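Local structure of contact-dependent inhibitor I (Escherichia coli NC101, 5I4Q) at residues B[2-5]-B[6-10]; B[41-44]-B[45-48]; B[51-54]-B[55-58]; B[93-96]-B[97-101]. The protein probably acts as the immunity protein of a contact-dependent growth inhibition system, binding its cognate contact-dependent inhibitor A so that the producing cell is spared. All coordinates share one frame; numbering follows the deposited sequence.

Interaction 1: B[2-5]-B[6-10]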
loop_
_atom_site.group_PDB
_atom_site.type_symbol
_atom_site.label_atom_id
_atom_site.label_comp_id
_atom_site.label_asym_id
_atom_site.label_seq_id
_atom_site.Cartn_x
_atom_site.Cartn_y
_atom_site.Cartn_z
ATOM N N ASP B 2 12.973 17.255 -8.768
ATOM C CA ASP B 2 11.565 16.902 -8.932
ATOM C C ASP B 2 11.355 15.438 -8.579
ATOM O O ASP B 2 11.915 14.543 -9.213
ATOM C CB ASP B 2 11.090 17.131 -10.365
ATOM C CG ASP B 2 9.606 16.822 -10.532
ATOM O OD1 ASP B 2 8.825 16.986 -9.551
ATOM O OD2 ASP B 2 9.209 16.394 -11.640
ATOM N N ILE B 3 10.510 15.202 -7.592
ATOM C CA ILE B 3 10.351 13.849 -7.081
ATOM C C ILE B 3 9.229 13.091 -7.770
ATOM O O ILE B 3 9.091 11.890 -7.565
ATOM C CB ILE B 3 10.199 13.810 -5.539
ATOM C CG1 ILE B 3 9.134 14.796 -5.055
ATOM C CG2 ILE B 3 11.543 14.115 -4.872
ATOM C CD1 ILE B 3 8.744 14.595 -3.609
ATOM N N TRP B 4 8.462 13.771 -8.622
ATOM C CA TRP B 4 7.268 13.161 -9.212
ATOM C C TRP B 4 7.531 11.839 -10.008
ATOM O O TRP B 4 6.780 10.861 -9.889
ATOM C CB TRP B 4 6.484 14.193 -10.037
ATOM C CG TRP B 4 5.279 13.613 -10.752
ATOM C CD1 TRP B 4 5.068 13.591 -12.096
ATOM C CD2 TRP B 4 4.157 12.918 -10.161
ATOM N NE1 TRP B 4 3.888 12.931 -12.371
ATOM C CE2 TRP B 4 3.319 12.513 -11.199
ATOM C CE3 TRP B 4 3.797 12.596 -8.857
ATOM C CZ2 TRP B 4 2.103 11.841 -10.967
ATOM C CZ3 TRP B 4 2.596 11.912 -8.633
ATOM C CH2 TRP B 4 1.778 11.544 -9.675
ATOM N N PRO B 5 8.601 11.793 -10.785
ATOM C CA PRO B 5 8.781 10.580 -11.604
ATOM C C PRO B 5 8.976 9.298 -10.772
ATOM O O PRO B 5 8.451 8.239 -11.120
ATOM C CB PRO B 5 10.046 10.906 -12.411
ATOM C CG PRO B 5 10.053 12.432 -12.509
ATOM C CD PRO B 5 9.513 12.891 -11.175
ATOM N N GLU B 6 9.723 9.400 -9.682
ATOM C CA GLU B 6 9.961 8.255 -8.808
ATOM C C GLU B 6 8.748 8.036 -7.926
ATOM O O GLU B 6 8.448 6.914 -7.538
ATOM C CB GLU B 6 11.254 8.422 -7.982
ATOM C CG GLU B 6 11.113 9.319 -6.764
ATOM C CD GLU B 6 12.315 10.245 -6.542
ATOM O OE1 GLU B 6 13.019 10.591 -7.535
ATOM O OE2 GLU B 6 12.536 10.643 -5.367
ATOM N N PHE B 7 8.056 9.117 -7.609
ATOM C CA PHE B 7 6.835 9.046 -6.852
ATOM C C PHE B 7 5.777 8.246 -7.637
ATOM O O PHE B 7 5.086 7.447 -7.031
ATOM C CB PHE B 7 6.336 10.429 -6.535
ATOM C CG PHE B 7 5.284 10.504 -5.462
ATOM C CD1 PHE B 7 5.163 9.563 -4.451
ATOM C CD2 PHE B 7 4.423 11.594 -5.433
ATOM C CE1 PHE B 7 4.196 9.702 -3.459
ATOM C CE2 PHE B 7 3.451 11.732 -4.429
ATOM C CZ PHE B 7 3.360 10.799 -3.435
ATOM N N GLN B 8 5.700 8.442 -8.959
ATOM C CA GLN B 8 4.711 7.777 -9.848
ATOM C C GLN B 8 5.006 6.290 -9.883
ATOM O O GLN B 8 4.101 5.469 -9.845
ATOM C CB GLN B 8 4.839 8.312 -11.286
ATOM C CG GLN B 8 3.563 8.566 -12.050
ATOM C CD GLN B 8 3.712 9.622 -13.189
ATOM O OE1 GLN B 8 4.561 10.529 -13.145
ATOM N NE2 GLN B 8 2.860 9.518 -14.192
ATOM N N ARG B 9 6.296 5.961 -9.985
ATOM C CA ARG B 9 6.760 4.580 -9.970
ATOM C C ARG B 9 6.336 3.870 -8.690
ATOM O O ARG B 9 5.767 2.801 -8.771
ATOM C CB ARG B 9 8.271 4.500 -10.181
ATOM C CG ARG B 9 8.665 4.475 -11.680
ATOM C CD ARG B 9 10.178 4.395 -11.938
ATOM N NE ARG B 9 10.786 5.706 -12.280
ATOM C CZ ARG B 9 11.684 6.373 -11.544
ATOM N NH1 ARG B 9 12.155 5.904 -10.372
ATOM N NH2 ARG B 9 12.131 7.536 -11.984
ATOM N N ASP B 10 6.542 4.511 -7.544
ATOM C CA ASP B 10 6.112 4.001 -6.268
ATOM C C ASP B 10 4.580 3.848 -6.212
ATOM O O ASP B 10 4.064 2.870 -5.667
ATOM C CB ASP B 10 6.490 4.973 -5.142
ATOM C CG ASP B 10 8.011 4.991 -4.789
ATOM O OD1 ASP B 10 8.799 4.163 -5.291
ATOM O OD2 ASP B 10 8.404 5.886 -3.979
#

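Interaction 2: B[41-44]-B[45-48]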
loop_
_atom_site.group_PDB
_atom_site.type_symbol
_atom_site.label_atom_id
_atom_site.label_comp_id
_atom_site.label_asym_id
_atom_site.label_seq_id
_atom_site.Cartn_x
_atom_site.Cartn_y
_atom_site.Cartn_z
ATOM N N SER B 41 -19.712 -28.922 11.409
ATOM C CA SER B 41 -20.364 -30.140 10.939
ATOM C C SER B 41 -19.656 -31.382 11.429
ATOM O O SER B 41 -19.921 -32.436 10.915
ATOM C CB SER B 41 -20.314 -30.213 9.410
ATOM O OG SER B 41 -20.860 -29.071 8.811
ATOM N N THR B 42 -18.723 -31.294 12.374
ATOM C CA THR B 42 -18.059 -32.524 12.828
ATOM C C THR B 42 -17.922 -32.508 14.339
ATOM O O THR B 42 -18.238 -31.489 15.002
ATOM C CB THR B 42 -16.729 -32.793 12.043
ATOM O OG1 THR B 42 -16.301 -34.139 12.249
ATOM C CG2 THR B 42 -15.611 -31.893 12.397
ATOM N N ASN B 43 -17.501 -33.633 14.906
ATOM C CA ASN B 43 -17.340 -33.664 16.359
ATOM C C ASN B 43 -16.018 -32.963 16.831
ATOM O O ASN B 43 -15.127 -32.655 16.051
ATOM C CB ASN B 43 -17.555 -35.086 16.922
ATOM C CG ASN B 43 -16.375 -36.005 16.683
ATOM O OD1 ASN B 43 -15.237 -35.551 16.487
ATOM N ND2 ASN B 43 -16.628 -37.310 16.719
ATOM N N PHE B 44 -15.928 -32.709 18.119
ATOM C CA PHE B 44 -14.821 -31.962 18.661
ATOM C C PHE B 44 -13.468 -32.583 18.367
ATOM O O PHE B 44 -12.549 -31.883 17.963
ATOM C CB PHE B 44 -14.983 -31.713 20.167
ATOM C CG PHE B 44 -13.976 -30.757 20.728
ATOM C CD1 PHE B 44 -14.047 -29.422 20.425
ATOM C CD2 PHE B 44 -12.937 -31.200 21.537
ATOM C CE1 PHE B 44 -13.155 -28.511 20.977
ATOM C CE2 PHE B 44 -12.000 -30.312 22.042
ATOM C CZ PHE B 44 -12.103 -28.956 21.748
ATOM N N ASP B 45 -13.312 -33.864 18.568
ATOM C CA ASP B 45 -12.003 -34.481 18.296
ATOM C C ASP B 45 -11.538 -34.324 16.854
ATOM O O ASP B 45 -10.388 -33.982 16.595
ATOM C CB ASP B 45 -12.025 -35.960 18.668
ATOM C CG ASP B 45 -11.959 -36.192 20.199
ATOM O OD1 ASP B 45 -12.266 -35.265 21.019
ATOM O OD2 ASP B 45 -11.573 -37.325 20.593
ATOM N N ASN B 46 -12.444 -34.563 15.927
ATOM C CA ASN B 46 -12.143 -34.545 14.498
ATOM C C ASN B 46 -11.956 -33.121 13.976
ATOM O O ASN B 46 -11.499 -32.946 12.872
ATOM C CB ASN B 46 -13.284 -35.165 13.706
ATOM C CG ASN B 46 -13.517 -36.607 14.045
ATOM O OD1 ASN B 46 -12.594 -37.323 14.409
ATOM N ND2 ASN B 46 -14.770 -37.038 13.944
ATOM N N ALA B 47 -12.384 -32.132 14.774
ATOM C CA ALA B 47 -12.240 -30.714 14.469
ATOM C C ALA B 47 -10.863 -30.160 14.784
ATOM O O ALA B 47 -10.544 -29.092 14.304
ATOM C CB ALA B 47 -13.292 -29.904 15.221
ATOM N N GLN B 48 -10.037 -30.875 15.538
ATOM C CA GLN B 48 -8.774 -30.306 15.965
ATOM C C GLN B 48 -7.829 -29.963 14.823
ATOM O O GLN B 48 -7.189 -28.900 14.860
ATOM C CB GLN B 48 -8.058 -31.175 16.988
ATOM C CG GLN B 48 -8.813 -31.370 18.280
ATOM C CD GLN B 48 -9.294 -30.082 18.869
ATOM O OE1 GLN B 48 -8.484 -29.225 19.278
ATOM N NE2 GLN B 48 -10.612 -29.917 18.928
#

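Interaction 3: B[51-54]-B[55-58]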
loop_
_atom_site.group_PDB
_atom_site.type_symbol
_atom_site.label_atom_id
_atom_site.label_comp_id
_atom_site.label_asym_id
_atom_site.label_seq_id
_atom_site.Cartn_x
_atom_site.Cartn_y
_atom_site.Cartn_z
ATOM N N PHE B 51 -9.155 -26.838 13.264
ATOM C CA PHE B 51 -8.883 -25.668 14.072
ATOM C C PHE B 51 -7.430 -25.281 13.891
ATOM O O PHE B 51 -7.137 -24.117 13.804
ATOM C CB PHE B 51 -9.128 -25.944 15.555
ATOM C CG PHE B 51 -10.512 -25.651 16.021
ATOM C CD1 PHE B 51 -11.005 -24.376 15.987
ATOM C CD2 PHE B 51 -11.284 -26.626 16.560
ATOM C CE1 PHE B 51 -12.276 -24.079 16.445
ATOM C CE2 PHE B 51 -12.559 -26.352 17.040
ATOM C CZ PHE B 51 -13.054 -25.060 16.991
ATOM N N ASP B 52 -6.531 -26.256 13.785
ATOM C CA ASP B 52 -5.106 -25.954 13.592
ATOM C C ASP B 52 -4.890 -25.128 12.324
ATOM O O ASP B 52 -4.138 -24.151 12.342
ATOM C CB ASP B 52 -4.269 -27.237 13.480
ATOM C CG ASP B 52 -4.221 -28.084 14.800
ATOM O OD1 ASP B 52 -4.594 -27.607 15.926
ATOM O OD2 ASP B 52 -3.774 -29.253 14.691
ATOM N N ASP B 53 -5.569 -25.518 11.238
ATOM C CA ASP B 53 -5.569 -24.744 9.966
ATOM C C ASP B 53 -6.204 -23.362 10.137
ATOM O O ASP B 53 -5.656 -22.375 9.707
ATOM C CB ASP B 53 -6.312 -25.470 8.837
ATOM C CG ASP B 53 -5.654 -26.782 8.433
ATOM O OD1 ASP B 53 -4.436 -26.991 8.704
ATOM O OD2 ASP B 53 -6.364 -27.627 7.836
ATOM N N LEU B 54 -7.351 -23.306 10.798
ATOM C CA LEU B 54 -8.032 -22.052 11.026
ATOM C C LEU B 54 -7.170 -21.082 11.802
ATOM O O LEU B 54 -7.044 -19.942 11.417
ATOM C CB LEU B 54 -9.311 -22.320 11.798
ATOM C CG LEU B 54 -10.128 -21.093 12.161
ATOM C CD1 LEU B 54 -10.529 -20.360 10.889
ATOM C CD2 LEU B 54 -11.385 -21.475 12.899
ATOM N N PHE B 55 -6.586 -21.510 12.911
ATOM C CA PHE B 55 -5.727 -20.591 13.676
ATOM C C PHE B 55 -4.412 -20.245 13.023
ATOM O O PHE B 55 -3.824 -19.162 13.302
ATOM C CB PHE B 55 -5.477 -21.124 15.087
ATOM C CG PHE B 55 -6.710 -21.156 15.944
ATOM C CD1 PHE B 55 -7.296 -19.979 16.344
ATOM C CD2 PHE B 55 -7.240 -22.348 16.388
ATOM C CE1 PHE B 55 -8.406 -19.974 17.168
ATOM C CE2 PHE B 55 -8.390 -22.363 17.178
ATOM C CZ PHE B 55 -8.959 -21.168 17.586
ATOM N N ARG B 56 -3.913 -21.154 12.187
ATOM C CA ARG B 56 -2.683 -20.911 11.433
ATOM C C ARG B 56 -2.946 -19.742 10.476
ATOM O O ARG B 56 -2.108 -18.857 10.327
ATOM C CB ARG B 56 -2.235 -22.121 10.657
ATOM C CG ARG B 56 -0.856 -21.980 10.013
ATOM C CD ARG B 56 -0.583 -23.012 8.919
ATOM N NE ARG B 56 -1.192 -22.631 7.652
ATOM C CZ ARG B 56 -2.212 -23.232 7.037
ATOM N NH1 ARG B 56 -2.641 -22.718 5.886
ATOM N NH2 ARG B 56 -2.813 -24.314 7.539
HETATM N N MSE B 57 -4.132 -19.727 9.890
HETATM C CA MSE B 57 -4.520 -18.648 8.999
HETATM C C MSE B 57 -4.692 -17.344 9.726
HETATM O O MSE B 57 -4.307 -16.341 9.218
HETATM C CB MSE B 57 -5.805 -18.991 8.225
HETATM C CG MSE B 57 -5.452 -20.131 7.282
HETATM SE SE MSE B 57 -6.913 -20.478 5.974
HETATM C CE MSE B 57 -6.240 -22.247 5.323
ATOM N N GLN B 58 -5.357 -17.375 10.862
ATOM C CA GLN B 58 -5.519 -16.214 11.672
ATOM C C GLN B 58 -4.138 -15.659 12.015
ATOM O O GLN B 58 -3.946 -14.472 11.990
ATOM C CB GLN B 58 -6.344 -16.525 12.929
ATOM C CG GLN B 58 -6.552 -15.369 13.932
ATOM C CD GLN B 58 -5.332 -14.976 14.736
ATOM O OE1 GLN B 58 -4.385 -15.744 14.887
ATOM N NE2 GLN B 58 -5.333 -13.758 15.254
#

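Interaction 4: B[93-96]-B[97-101]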
loop_
_atom_site.group_PDB
_atom_site.type_symbol
_atom_site.label_atom_id
_atom_site.label_comp_id
_atom_site.label_asym_id
_atom_site.label_seq_id
_atom_site.Cartn_x
_atom_site.Cartn_y
_atom_site.Cartn_z
ATOM N N TYR B 93 -15.454 -23.294 22.919
ATOM C CA TYR B 93 -16.417 -22.218 22.682
ATOM C C TYR B 93 -16.759 -22.073 21.190
ATOM O O TYR B 93 -17.917 -21.994 20.811
ATOM C CB TYR B 93 -15.855 -20.893 23.210
ATOM C CG TYR B 93 -16.686 -19.680 22.896
ATOM C CD1 TYR B 93 -17.875 -19.419 23.588
ATOM C CD2 TYR B 93 -16.277 -18.758 21.948
ATOM C CE1 TYR B 93 -18.645 -18.287 23.307
ATOM C CE2 TYR B 93 -17.023 -17.614 21.680
ATOM C CZ TYR B 93 -18.200 -17.374 22.351
ATOM O OH TYR B 93 -18.948 -16.236 22.065
ATOM N N TRP B 94 -15.751 -22.031 20.343
ATOM C CA TRP B 94 -15.996 -21.806 18.909
ATOM C C TRP B 94 -16.652 -23.018 18.294
ATOM O O TRP B 94 -17.544 -22.871 17.459
ATOM C CB TRP B 94 -14.709 -21.407 18.180
ATOM C CG TRP B 94 -14.239 -20.003 18.547
ATOM C CD1 TRP B 94 -13.045 -19.668 19.122
ATOM C CD2 TRP B 94 -14.958 -18.777 18.371
ATOM N NE1 TRP B 94 -12.982 -18.309 19.321
ATOM C CE2 TRP B 94 -14.148 -17.740 18.869
ATOM C CE3 TRP B 94 -16.204 -18.460 17.853
ATOM C CZ2 TRP B 94 -14.565 -16.396 18.893
ATOM C CZ3 TRP B 94 -16.617 -17.123 17.852
ATOM C CH2 TRP B 94 -15.790 -16.112 18.355
ATOM N N HIS B 95 -16.258 -24.216 18.719
ATOM C CA HIS B 95 -16.894 -25.414 18.163
ATOM C C HIS B 95 -18.396 -25.387 18.419
ATOM O O HIS B 95 -19.202 -25.621 17.525
ATOM C CB HIS B 95 -16.266 -26.680 18.720
ATOM C CG HIS B 95 -16.811 -27.935 18.112
ATOM N ND1 HIS B 95 -17.551 -28.854 18.832
ATOM C CD2 HIS B 95 -16.733 -28.418 16.849
ATOM C CE1 HIS B 95 -17.906 -29.845 18.036
ATOM N NE2 HIS B 95 -17.435 -29.596 16.825
ATOM N N LYS B 96 -18.772 -25.070 19.643
ATOM C CA LYS B 96 -20.165 -24.992 19.993
ATOM C C LYS B 96 -20.880 -23.990 19.143
ATOM O O LYS B 96 -21.916 -24.296 18.588
ATOM C CB LYS B 96 -20.342 -24.662 21.480
ATOM C CG LYS B 96 -21.771 -24.286 21.867
ATOM C CD LYS B 96 -22.192 -24.939 23.182
ATOM C CE LYS B 96 -23.580 -24.495 23.653
ATOM N NZ LYS B 96 -24.656 -24.848 22.673
ATOM N N LYS B 97 -20.329 -22.788 19.031
ATOM C CA LYS B 97 -21.005 -21.729 18.275
ATOM C C LYS B 97 -21.137 -22.095 16.805
ATOM O O LYS B 97 -22.175 -21.865 16.221
ATOM C CB LYS B 97 -20.290 -20.389 18.437
ATOM C CG LYS B 97 -20.647 -19.661 19.721
ATOM C CD LYS B 97 -20.224 -18.204 19.640
ATOM C CE LYS B 97 -21.398 -17.230 19.555
ATOM N NZ LYS B 97 -21.983 -16.941 20.898
ATOM N N PHE B 98 -20.087 -22.663 16.216
ATOM C CA PHE B 98 -20.084 -23.003 14.786
ATOM C C PHE B 98 -21.060 -24.184 14.514
ATOM O O PHE B 98 -21.755 -24.190 13.526
ATOM C CB PHE B 98 -18.690 -23.414 14.307
ATOM C CG PHE B 98 -17.630 -22.341 14.364
ATOM C CD1 PHE B 98 -17.940 -20.988 14.396
ATOM C CD2 PHE B 98 -16.295 -22.699 14.334
ATOM C CE1 PHE B 98 -16.955 -20.028 14.399
ATOM C CE2 PHE B 98 -15.315 -21.735 14.370
ATOM C CZ PHE B 98 -15.646 -20.403 14.420
ATOM N N SER B 99 -21.104 -25.173 15.416
ATOM C CA SER B 99 -22.105 -26.255 15.375
ATOM C C SER B 99 -23.549 -25.745 15.426
ATOM O O SER B 99 -24.407 -26.288 14.769
ATOM C CB SER B 99 -21.874 -27.231 16.537
ATOM O OG SER B 99 -20.610 -27.865 16.423
ATOM N N ASP B 100 -23.816 -24.703 16.205
ATOM C CA ASP B 100 -25.164 -24.100 16.263
ATOM C C ASP B 100 -25.503 -23.221 15.070
ATOM O O ASP B 100 -26.546 -22.594 15.065
ATOM C CB ASP B 100 -25.333 -23.264 17.542
ATOM C CG ASP B 100 -25.423 -24.119 18.809
ATOM O OD1 ASP B 100 -25.634 -25.355 18.708
ATOM O OD2 ASP B 100 -25.293 -23.556 19.924
ATOM N N GLY B 101 -24.603 -23.129 14.091
ATOM C CA GLY B 101 -24.854 -22.395 12.856
ATOM C C GLY B 101 -24.144 -21.057 12.661
ATOM O O GLY B 101 -24.462 -20.332 11.729
#

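Interaction 1: B[2-5]-B[6-10]
Gln8, one turn after Trp4 near the N-terminal end of the long helix 4-40, lies across one face of the indole. Its CB rests against the backbone, 3.5 Å from Trp4 O, and CG then rises over the ring toward its rim, 3.7 Å from Trp4 CZ2. Beyond CG the chain runs extended, which carries CD above the rim of the indole near NE1, CE2 and CZ2, and places OE1 above NE1. There OE1 comes within 2.6 Å of Trp4 NE1, but from above the ring and not along the N-H, so the angle is too poor for a hydrogen bond and the short spacing is doubtful in detail. The amide is tilted 30° from the indole plane. The same indole is met at its edge by Phe7, with Trp4 CE3 and Phe7 CD2 3.6 Å apart and the two rings steeply inclined to each other, at 81°. Tyr28 of the second subunit, another copy of this protein, packs against Trp4, Phe7 and Ile3, so these side chains join this end of the helix to the second subunit. Glu6 folds back beside Ile3, and its OE2 meets Ile3 CG2; its OE1 is paired instead with a basic side chain on the chain of another protein. Along the backbone Phe7 N bonds to Ile3 O, 3.0 Å, and Gln8 N to Trp4 O, 2.8 Å. Ahead of them, Asp2 caps the turn through a nearly straight but weak bond from Trp4 N to Asp2 OD1, 3.4 Å long.

Interaction 2: B[41-44]-B[45-48]
The side chains of Asn43 and Asn46 cross obliquely, their amide planes 26° apart, at the start of helix 44-66, where Asn43 is the N-cap. Its CG stands between its own backbone N and carbonyl carbon (chi1 76°), a setting that turns OD1 back over the first turn to accept from Asn46 N at 3.0 Å. The donor lies almost straight out beyond OD1, and the N-H points directly at it. Asn46 ND2 is equally near OD1 but badly angled, so it adds proximity and no bond. Thr42 crosses Asn46 at about a right angle, its OG1 3.5 Å from Asn46 CB, while its methyl CG2 turns to Ala47. On another side of the turn Gln48, bent at chi2, brings its amide over one face of the Phe44 ring. NE2 sits over the ring centre, 3.3 Å above the plane, with the amide tilted 47° to the ring, and gives a nearly straight hydrogen bond of 2.9 Å to Phe44 O. That carbonyl also accepts from Ala47 N, and the two donors arrive on opposite faces of its plane. Gln48 OE1 is held by Arg91, Lys92 makes a cation-pi contact with Phe44, and Thr42 O accepts from His95 NE2, all from helix 88-99. Asn43 OD1 thus takes up an N-H of the first turn that lacks a backbone acceptor, whereas Gln48 NE2 is a second donor to Phe44 O and, lying over the ring as it bonds, probably steadies both the ring and the turn.

Interaction 3: B[51-54]-B[55-58]
Phe51 and Phe55 both set CG anti to the carbonyl carbon (chi1 -90° and -67°), and one turn apart on helix 44-66 this sends their rings out side by side in the same direction. The planes are only 16° apart, yet neither ring lies over the other: they meet rim to rim, with Phe51 CD1 3.5 Å from Phe55 CE2. It is an i to i+4 aromatic pair on the inward side of an alpha-helix, where Phe51 packs on Trp94 and His95 of helix 88-99 and on Ile39 of helix 4-40. Phe55 also leans on its own helix backbone, its CD2 3.1 Å from Phe51 O, the carbonyl that accepts from Phe55 N at 2.8 Å in an almost straight bond. Leu54 and Met57 (a selenomethionine) turn to helix 4-40 as well, and Gln58 NE2 bonds to Ile80 O of helix 74-82 and to Asp84 OD1 just beyond it. Charged groups lie on the more exposed flank. Asp52 is paired with Arg91 of helix 88-99, and Asp53 runs alongside Arg56, three residues further on. Arg56 leaves the backbone extended and then bends at chi3, bringing its guanidinium back over the turn, where its NE makes a weak, long ion pair with Glu60. The carboxylate and guanidinium planes are strongly turned from each other, and Asp53 OD1 meets the guanidinium at its edge, in its plane, in a salt bridge to Arg56 NH2 of 3.3 Å.

Interaction 4: B[93-96]-B[97-101]
One face of the Phe98 ring is covered by Trp94, whose O stands 3.1 Å above the plane toward the rim and whose CB makes a CH-pi contact with the ring centre at 4.3 Å. The Trp94 and Phe98 rings are inclined by 25° but slid apart, barely overlapping, with Trp94 CE3 3.9 Å from Phe98 CE1. Tyr93 lays CD2 over the centre of one face of the Trp94 indole, whose CE2 lies at the edge of the Tyr93 ring, in its plane. Lys97 passes over a face of Tyr93, and its bends at chi3 and chi4 bring NZ to Tyr93 OH in a weak bond of 3.3 Å. Over the His95 imidazole, offset toward its rim, sits Ser99 OG, which donates to His95 O at 2.9 Å; that carbonyl also takes Ser99 N, while His95 NE2 bonds to Thr42 O. Lys96 NZ meets the syn lone pair of Asp100 OD2 in a salt bridge of 3.1 Å, just before Gly101 ends the helix in a Schellman motif. Arg59 of contact-dependent inhibitor A adds a cation-pi contact to Tyr93. Inward, Phe98 packs on Val36 and Ile39 of helix 4-40, and Trp94 on Phe51 of helix 44-66.

Interactions 1, 3 and 4 are partly buried, and interaction 2 is a surface contact. Interactions 2, 3 and 4 gather in the helical bundle, whereas interaction 1 lies about 51 Å from interaction 4 between centres and has the most extensive contacts with other chains; elsewhere Tyr93 meets contact-dependent inhibitor A and Arg56 the second subunit. Interactions 2 and 3 follow each other on helix 44-66: the first works through amides and capping, while the second, nearer the chain's centre, divides into aromatic packing inside and charge pairs outside. Interaction 4 meets interaction 2 through His95 and interaction 3 through Trp94, His95 and Phe98. Interactions 1 and 2 lie at capped N-terminal turns, interaction 4 at a C-terminal Schellman end.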